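Local coordinates for transcription factor TAU 138 KDA subunit (PDB 5AIM), which helps TFIIIC bind box B promoter DNA of tRNA genes as part of its tauB domain, this piece being the central extended winged-helix domain, at residues K20-N23 against V28-L31; G56-M61 against E65-R70; R77-L82 against D88-Y93. All blocks are in the same frame, centred on the assembly; numbering follows the deposited sequence.

How the contacts relate
From the N terminus, helix 5-24 turns back at once into strand 28-30, and contact 1 closes that loop. After helix 33-43 the chain enters helix 52-63, whose last turns meet the loop that leads into strand 68-71 in contact 2. A return strand, 78-81, and a short loop lead to helix 87-96, and contact 3 closes this last turn. The three loops follow in series, none nested in or crossing another, yet all reach one antiparallel sheet in which 78-81 lies between 28-30 and 68-71. Contacts 1 and 2 also touch directly, L31 on V58 and M22 on L67.

Contact 1. Residues K20-N23 against V28-L31; sequences KVMN and VAYL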
loop_
_atom_site.group_PDB
_atom_site.type_symbol
_atom_site.label_atom_id
_atom_site.label_comp_id
_atom_site.label_asym_id
_atom_site.label_seq_id
_atom_site.Cartn_x
_atom_site.Cartn_y
_atom_site.Cartn_z
ATOM N N LYS A 20 -4.535 4.024 6.379
ATOM C CA LYS A 20 -5.684 4.922 6.195
ATOM C C LYS A 20 -6.058 5.090 4.715
ATOM O O LYS A 20 -7.245 5.073 4.343
ATOM C CB LYS A 20 -5.425 6.290 6.845
ATOM C CG LYS A 20 -6.505 7.347 6.599
ATOM C CD LYS A 20 -7.874 6.932 7.110
ATOM C CE LYS A 20 -8.002 7.136 8.607
ATOM N NZ LYS A 20 -9.284 6.571 9.110
ATOM N N VAL A 21 -5.042 5.252 3.873
ATOM C CA VAL A 21 -5.277 5.375 2.439
ATOM C C VAL A 21 -5.903 4.095 1.894
ATOM O O VAL A 21 -6.865 4.157 1.126
ATOM C CB VAL A 21 -3.981 5.730 1.693
ATOM C CG1 VAL A 21 -4.144 5.585 0.194
ATOM C CG2 VAL A 21 -3.556 7.142 2.048
ATOM N N MET A 22 -5.378 2.944 2.305
ATOM C CA MET A 22 -5.959 1.688 1.848
ATOM C C MET A 22 -7.423 1.573 2.242
ATOM O O MET A 22 -8.250 1.159 1.419
ATOM C CB MET A 22 -5.163 0.491 2.363
ATOM C CG MET A 22 -3.847 0.288 1.624
ATOM S SD MET A 22 -4.053 -0.158 -0.117
ATOM C CE MET A 22 -4.790 -1.789 0.035
ATOM N N ASN A 23 -7.771 1.951 3.472
ATOM C CA ASN A 23 -9.193 1.968 3.815
ATOM C C ASN A 23 -9.990 2.939 2.950
ATOM O O ASN A 23 -11.085 2.617 2.471
ATOM C CB ASN A 23 -9.407 2.305 5.284
ATOM C CG ASN A 23 -9.356 1.081 6.162
ATOM O OD1 ASN A 23 -10.370 0.425 6.396
ATOM N ND2 ASN A 23 -8.167 0.746 6.626
ATOM N N VAL A 28 -8.201 -2.255 -1.820
ATOM C CA VAL A 28 -7.433 -2.976 -2.836
ATOM C C VAL A 28 -6.728 -1.950 -3.703
ATOM O O VAL A 28 -7.337 -0.949 -4.105
ATOM C CB VAL A 28 -8.333 -3.838 -3.742
ATOM C CG1 VAL A 28 -7.475 -4.745 -4.608
ATOM C CG2 VAL A 28 -9.306 -4.661 -2.922
ATOM N N ALA A 29 -5.450 -2.179 -3.986
ATOM C CA ALA A 29 -4.720 -1.275 -4.868
ATOM C C ALA A 29 -3.557 -1.964 -5.546
ATOM O O ALA A 29 -2.889 -2.803 -4.948
ATOM C CB ALA A 29 -4.214 -0.073 -4.092
ATOM N N TYR A 30 -3.327 -1.620 -6.810
ATOM C CA TYR A 30 -2.074 -1.956 -7.455
ATOM C C TYR A 30 -0.965 -1.076 -6.886
ATOM O O TYR A 30 -1.158 0.123 -6.655
ATOM C CB TYR A 30 -2.179 -1.762 -8.970
ATOM C CG TYR A 30 -2.898 -2.869 -9.709
ATOM C CD1 TYR A 30 -2.577 -4.205 -9.493
ATOM C CD2 TYR A 30 -3.880 -2.578 -10.645
ATOM C CE1 TYR A 30 -3.226 -5.213 -10.176
ATOM C CE2 TYR A 30 -4.531 -3.587 -11.344
ATOM C CZ TYR A 30 -4.200 -4.904 -11.102
ATOM O OH TYR A 30 -4.838 -5.920 -11.779
ATOM N N LEU A 31 0.192 -1.687 -6.656
ATOM C CA LEU A 31 1.357 -0.961 -6.188
ATOM C C LEU A 31 2.022 -0.306 -7.390
ATOM O O LEU A 31 2.742 -0.945 -8.155
ATOM C CB LEU A 31 2.305 -1.916 -5.465
ATOM C CG LEU A 31 3.156 -1.375 -4.321
ATOM C CD1 LEU A 31 2.272 -0.787 -3.227
ATOM C CD2 LEU A 31 4.031 -2.503 -3.777
#
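M22 and V28 mark the closest backbone approach, their CA atoms 6.8 Å apart, where the end of helix 5-24 faces strand 28-30 after a short loop. No hydrogen bond joins the two segments, and one side chain does the bridging. The M22 chain leaves with CG beside the backbone N (chi1 -75°) and then bends at both chi2 and chi3, which curls the thioether round toward the strand. Its sulfur meets the methyl of A29, M22 SD to A29 CB 4.0 Å, and its terminal methyl comes down on the backbone of V28, M22 CE to V28 N 3.9 Å. The isopropyl group of V28 points the other way, to I90 and Y93 of helix 87-96, while A29 turns its CB to the helix. All three residues are buried, and M22 is further enclosed by F35 of helix 33-43 and I80 of the central strand. The chain order helix, strand, helix, helix, strand, strand, with the strands arranged 1-3-2 in an antiparallel sheet, is the winged-helix topology, here extended by helix 87-96; this contact is its first helix-to-strand step.

Contact 2. Residues G56-M61 against E65-R70; sequences GDVDLM and EKLGAR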
loop_
_atom_site.group_PDB
_atom_site.type_symbol
_atom_site.label_atom_id
_atom_site.label_comp_id
_atom_site.label_asym_id
_atom_site.label_seq_id
_atom_site.Cartn_x
_atom_site.Cartn_y
_atom_site.Cartn_z
ATOM N N GLY A 56 9.411 0.693 1.330
ATOM C CA GLY A 56 9.926 -0.016 2.496
ATOM C C GLY A 56 8.866 -0.329 3.550
ATOM O O GLY A 56 8.793 -1.448 4.105
ATOM N N ASP A 57 8.029 0.661 3.829
ATOM C CA ASP A 57 6.995 0.500 4.841
ATOM C C ASP A 57 5.824 -0.347 4.344
ATOM O O ASP A 57 5.246 -1.138 5.117
ATOM C CB ASP A 57 6.559 1.865 5.358
ATOM C CG ASP A 57 7.601 2.471 6.281
ATOM O OD1 ASP A 57 8.106 1.728 7.153
ATOM O OD2 ASP A 57 7.955 3.657 6.120
ATOM N N VAL A 58 5.502 -0.234 3.054
ATOM C CA VAL A 58 4.584 -1.204 2.467
ATOM C C VAL A 58 5.106 -2.632 2.710
ATOM O O VAL A 58 4.357 -3.528 3.137
ATOM C CB VAL A 58 4.392 -0.967 0.964
ATOM C CG1 VAL A 58 3.635 -2.135 0.318
ATOM C CG2 VAL A 58 3.654 0.340 0.743
ATOM N N ASP A 59 6.397 -2.838 2.457
ATOM C CA ASP A 59 6.990 -4.161 2.639
ATOM C C ASP A 59 6.897 -4.613 4.099
ATOM O O ASP A 59 6.537 -5.773 4.386
ATOM C CB ASP A 59 8.450 -4.175 2.184
ATOM C CG ASP A 59 8.596 -4.131 0.677
ATOM O OD1 ASP A 59 7.600 -4.385 -0.031
ATOM O OD2 ASP A 59 9.717 -3.851 0.200
ATOM N N LEU A 60 7.224 -3.708 5.023
ATOM C CA LEU A 60 7.065 -4.043 6.438
ATOM C C LEU A 60 5.637 -4.484 6.736
ATOM O O LEU A 60 5.414 -5.459 7.460
ATOM C CB LEU A 60 7.443 -2.875 7.344
ATOM C CG LEU A 60 8.919 -2.502 7.423
ATOM C CD1 LEU A 60 9.108 -1.384 8.431
ATOM C CD2 LEU A 60 9.766 -3.702 7.790
ATOM N N MET A 61 4.666 -3.777 6.167
ATOM C CA MET A 61 3.264 -4.147 6.375
ATOM C C MET A 61 2.861 -5.480 5.740
ATOM O O MET A 61 2.082 -6.240 6.318
ATOM C CB MET A 61 2.355 -3.029 5.893
ATOM C CG MET A 61 2.539 -1.786 6.719
ATOM S SD MET A 61 1.652 -0.383 6.064
ATOM C CE MET A 61 -0.020 -0.772 6.578
ATOM N N GLU A 65 1.815 -8.958 7.838
ATOM C CA GLU A 65 0.461 -9.404 7.498
ATOM C C GLU A 65 -0.624 -8.358 7.777
ATOM O O GLU A 65 -1.808 -8.688 7.868
ATOM C CB GLU A 65 0.135 -10.742 8.177
ATOM C CG GLU A 65 1.167 -11.826 7.883
ATOM C CD GLU A 65 0.791 -13.184 8.446
ATOM O OE1 GLU A 65 -0.311 -13.318 9.020
ATOM O OE2 GLU A 65 1.603 -14.122 8.311
ATOM N N LYS A 66 -0.220 -7.096 7.887
ATOM C CA LYS A 66 -1.173 -5.992 7.954
ATOM C C LYS A 66 -1.789 -5.766 6.581
ATOM O O LYS A 66 -2.901 -5.245 6.460
ATOM C CB LYS A 66 -0.481 -4.721 8.435
ATOM C CG LYS A 66 0.013 -4.824 9.867
ATOM C CD LYS A 66 0.695 -3.543 10.300
ATOM C CE LYS A 66 0.928 -3.500 11.801
ATOM N NZ LYS A 66 1.937 -4.495 12.260
ATOM N N LEU A 67 -1.045 -6.155 5.548
ATOM C CA LEU A 67 -1.531 -6.129 4.173
ATOM C C LEU A 67 -1.307 -7.478 3.536
ATOM O O LEU A 67 -0.311 -8.136 3.809
ATOM C CB LEU A 67 -0.771 -5.099 3.347
ATOM C CG LEU A 67 -0.916 -3.630 3.729
ATOM C CD1 LEU A 67 0.017 -2.798 2.860
ATOM C CD2 LEU A 67 -2.359 -3.172 3.580
ATOM N N GLY A 68 -2.240 -7.876 2.680
ATOM C CA GLY A 68 -2.027 -8.994 1.781
ATOM C C GLY A 68 -1.402 -8.468 0.505
ATOM O O GLY A 68 -1.598 -7.298 0.147
ATOM N N ALA A 69 -0.665 -9.338 -0.184
ATOM C CA ALA A 69 -0.013 -8.976 -1.433
ATOM C C ALA A 69 0.057 -10.164 -2.379
ATOM O O ALA A 69 0.309 -11.289 -1.957
ATOM C CB ALA A 69 1.382 -8.429 -1.164
ATOM N N ARG A 70 -0.177 -9.917 -3.662
ATOM C CA ARG A 70 0.029 -10.980 -4.640
ATOM C C ARG A 70 0.167 -10.428 -6.043
ATOM O O ARG A 70 -0.307 -9.332 -6.331
ATOM C CB ARG A 70 -1.096 -12.023 -4.565
ATOM C CG ARG A 70 -2.417 -11.618 -5.199
ATOM C CD ARG A 70 -3.342 -12.826 -5.318
ATOM N NE ARG A 70 -4.066 -13.080 -4.074
ATOM C CZ ARG A 70 -5.391 -13.127 -3.959
ATOM N NH1 ARG A 70 -6.180 -12.951 -5.015
ATOM N NH2 ARG A 70 -5.932 -13.362 -2.771
#
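M61 overlaps L67 along its stem and again at its end: M61 CB lies 3.8 Å from L67 CD1, and the terminal methyl M61 CE comes to 4.1 Å from L67 CG. The methionine runs slantwise over the leucine, and a bend at its last torsion (chi3 77°) folds CE back over the leucine branch point instead of letting it run straight on. V58, one turn earlier on the helix, adds a looser touch, V58 CG1 lying 4.5 Å from L67 CD1. K66 CB lies 3.7 Å from M61 O, whereas the ammonium end of the lysine leads outward to a weak bond with S64 OG.

The same carbonyl anchors the chain as it leaves helix 52-63. L67 N donates to M61 O at 3.2 Å with an N-H...O angle of 155°. It arrives from above the carbonyl plane, 60° out of it. K66 N is nearer, 2.9 Å from M61 O, but its bond is bent and weak. E65 has positive phi and forms the turn of a Schellman motif, which ends the helix and sends the chain toward strand 68-71. Q15 and I18 of helix 5-24 touch M61, and I18 also meets V58; L82, just after strand 78-81, also packs on L67.

Polar and apolar work are therefore divided. The oxygen of M61 gathers amides that follow the helix end, while its side chain, with those of V58 and L67, is buried in an apolar layer against helix 5-24. The charged ends of E65 and K66 stay at the exposed turn, so the change of direction probably costs little in buried charge.

Contact 3. Residues R77-L82 against D88-Y93; sequences RKIIFL and DAIQRY
F81 and I90 bring strand 78-81 and helix 87-96 closest, with their CA atoms 7.7 Å apart and no hydrogen bond between the segments. I90 lays its CD1 methyl over one face of the F81 ring, a CH-pi contact with I90 CD1 3.8 Å from the ring centroid and 14° off the normal. The methyl is shifted slightly toward one rim, I90 CD1 to F81 CD2 being 3.7 Å. The ring takes up this place because CG sits between the backbone N and the carbonyl carbon (chi1 52°). The other branch of I90 faces the strand two residues back, I90 CG2 reaching I79 CD1 at 4.5 Å. With an alanine at F81 the I90 methyl is likely to lose its aromatic face, and a gap would probably open between strand and helix. Within the helix R92 NE and NH2 both bond to D88 OD2, a salt bridge with R92 NE to D88 OD2 2.6 Å. Around this contact V28 of strand 28-30 touches I79, and R70 of strand 68-71 touches F81 and I90. Helix 87-96 thus lies against all three strands, while L82 reaches M22 of helix 5-24.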
loop_
_atom_site.group_PDB
_atom_site.type_symbol
_atom_site.label_atom_id
_atom_site.label_comp_id
_atom_site.label_asym_id
_atom_site.label_seq_id
_atom_site.Cartn_x
_atom_site.Cartn_y
_atom_site.Cartn_z
ATOM N N ARG A 77 1.124 -7.032 -12.478
ATOM C CA ARG A 77 1.178 -5.979 -11.466
ATOM C C ARG A 77 1.033 -6.572 -10.075
ATOM O O ARG A 77 0.422 -7.623 -9.912
ATOM C CB ARG A 77 0.079 -4.955 -11.721
ATOM C CG ARG A 77 0.367 -4.074 -12.916
ATOM C CD ARG A 77 -0.759 -3.103 -13.193
ATOM N NE ARG A 77 -1.949 -3.796 -13.677
ATOM C CZ ARG A 77 -2.819 -3.287 -14.543
ATOM N NH1 ARG A 77 -2.643 -2.070 -15.041
ATOM N NH2 ARG A 77 -3.872 -4.002 -14.914
ATOM N N LYS A 78 1.611 -5.908 -9.076
ATOM C CA LYS A 78 1.477 -6.365 -7.700
ATOM C C LYS A 78 0.266 -5.712 -7.061
ATOM O O LYS A 78 0.122 -4.493 -7.104
ATOM C CB LYS A 78 2.726 -6.047 -6.881
ATOM C CG LYS A 78 2.738 -6.761 -5.538
ATOM C CD LYS A 78 4.050 -6.588 -4.792
ATOM N N ILE A 79 -0.610 -6.537 -6.496
ATOM C CA ILE A 79 -1.779 -6.064 -5.771
ATOM C C ILE A 79 -1.497 -6.130 -4.285
ATOM O O ILE A 79 -0.997 -7.150 -3.790
ATOM C CB ILE A 79 -3.022 -6.949 -6.015
ATOM C CG1 ILE A 79 -3.192 -7.298 -7.491
ATOM C CG2 ILE A 79 -4.268 -6.249 -5.495
ATOM C CD1 ILE A 79 -4.244 -8.368 -7.732
ATOM N N ILE A 80 -1.823 -5.045 -3.583
ATOM C CA ILE A 80 -1.900 -5.065 -2.127
ATOM C C ILE A 80 -3.350 -4.880 -1.709
ATOM O O ILE A 80 -4.153 -4.260 -2.429
ATOM C CB ILE A 80 -0.992 -4.011 -1.442
ATOM C CG1 ILE A 80 -1.283 -2.597 -1.950
ATOM C CG2 ILE A 80 0.475 -4.386 -1.641
ATOM C CD1 ILE A 80 -0.685 -1.508 -1.065
ATOM N N PHE A 81 -3.693 -5.454 -0.562
ATOM C CA PHE A 81 -5.066 -5.389 -0.096
ATOM C C PHE A 81 -5.172 -5.527 1.414
ATOM O O PHE A 81 -4.320 -6.128 2.051
ATOM C CB PHE A 81 -5.933 -6.443 -0.809
ATOM C CG PHE A 81 -5.382 -7.840 -0.754
ATOM C CD1 PHE A 81 -4.464 -8.270 -1.696
ATOM C CD2 PHE A 81 -5.805 -8.732 0.215
ATOM C CE1 PHE A 81 -3.965 -9.557 -1.659
ATOM C CE2 PHE A 81 -5.309 -10.019 0.257
ATOM C CZ PHE A 81 -4.389 -10.434 -0.683
ATOM N N LEU A 82 -6.220 -4.938 1.977
ATOM C CA LEU A 82 -6.562 -5.187 3.369
ATOM C C LEU A 82 -6.972 -6.653 3.473
ATOM O O LEU A 82 -7.817 -7.112 2.705
ATOM C CB LEU A 82 -7.694 -4.269 3.819
ATOM C CG LEU A 82 -7.350 -2.780 3.831
ATOM C CD1 LEU A 82 -8.562 -1.926 4.187
ATOM C CD2 LEU A 82 -6.216 -2.484 4.806
ATOM N N ASP A 88 -14.037 -11.092 -3.634
ATOM C CA ASP A 88 -14.954 -10.474 -4.586
ATOM C C ASP A 88 -14.476 -9.062 -4.944
ATOM O O ASP A 88 -14.412 -8.692 -6.123
ATOM C CB ASP A 88 -16.373 -10.427 -4.020
ATOM C CG ASP A 88 -17.355 -9.762 -4.964
ATOM O OD1 ASP A 88 -17.850 -10.444 -5.886
ATOM O OD2 ASP A 88 -17.633 -8.557 -4.786
ATOM N N ALA A 89 -14.123 -8.285 -3.923
ATOM C CA ALA A 89 -13.635 -6.925 -4.124
ATOM C C ALA A 89 -12.316 -6.910 -4.893
ATOM O O ALA A 89 -12.099 -6.072 -5.773
ATOM C CB ALA A 89 -13.465 -6.236 -2.784
ATOM N N ILE A 90 -11.440 -7.856 -4.569
ATOM C CA ILE A 90 -10.157 -7.951 -5.246
ATOM C C ILE A 90 -10.386 -8.227 -6.736
ATOM O O ILE A 90 -9.829 -7.536 -7.601
ATOM C CB ILE A 90 -9.260 -9.044 -4.610
ATOM C CG1 ILE A 90 -8.913 -8.664 -3.165
ATOM C CG2 ILE A 90 -7.973 -9.236 -5.418
ATOM C CD1 ILE A 90 -8.205 -9.761 -2.387
ATOM N N GLN A 91 -11.213 -9.224 -7.037
ATOM C CA GLN A 91 -11.478 -9.561 -8.431
ATOM C C GLN A 91 -12.207 -8.434 -9.157
ATOM O O GLN A 91 -11.921 -8.165 -10.328
ATOM C CB GLN A 91 -12.252 -10.876 -8.539
ATOM C CG GLN A 91 -11.444 -12.090 -8.104
ATOM C CD GLN A 91 -10.149 -12.255 -8.884
ATOM O OE1 GLN A 91 -10.046 -11.836 -10.037
ATOM N NE2 GLN A 91 -9.153 -12.865 -8.253
ATOM N N ARG A 92 -13.129 -7.761 -8.465
ATOM C CA ARG A 92 -13.810 -6.611 -9.060
ATOM C C ARG A 92 -12.798 -5.527 -9.424
ATOM O O ARG A 92 -12.851 -4.947 -10.516
ATOM C CB ARG A 92 -14.884 -6.051 -8.121
ATOM C CG ARG A 92 -16.267 -6.645 -8.350
ATOM C CD ARG A 92 -17.355 -5.907 -7.573
ATOM N NE ARG A 92 -17.414 -6.311 -6.168
ATOM C CZ ARG A 92 -16.891 -5.630 -5.150
ATOM N NH1 ARG A 92 -16.253 -4.481 -5.347
ATOM N NH2 ARG A 92 -17.014 -6.103 -3.917
ATOM N N TYR A 93 -11.864 -5.269 -8.515
ATOM C CA TYR A 93 -10.807 -4.301 -8.791
ATOM C C TYR A 93 -9.937 -4.743 -9.978
ATOM O O TYR A 93 -9.658 -3.948 -10.875
ATOM C CB TYR A 93 -9.948 -4.077 -7.543
ATOM C CG TYR A 93 -8.808 -3.098 -7.738
ATOM C CD1 TYR A 93 -8.998 -1.731 -7.567
ATOM C CD2 TYR A 93 -7.539 -3.543 -8.075
ATOM C CE1 TYR A 93 -7.951 -0.839 -7.740
ATOM C CE2 TYR A 93 -6.487 -2.658 -8.246
ATOM C CZ TYR A 93 -6.697 -1.312 -8.079
ATOM O OH TYR A 93 -5.648 -0.438 -8.256
#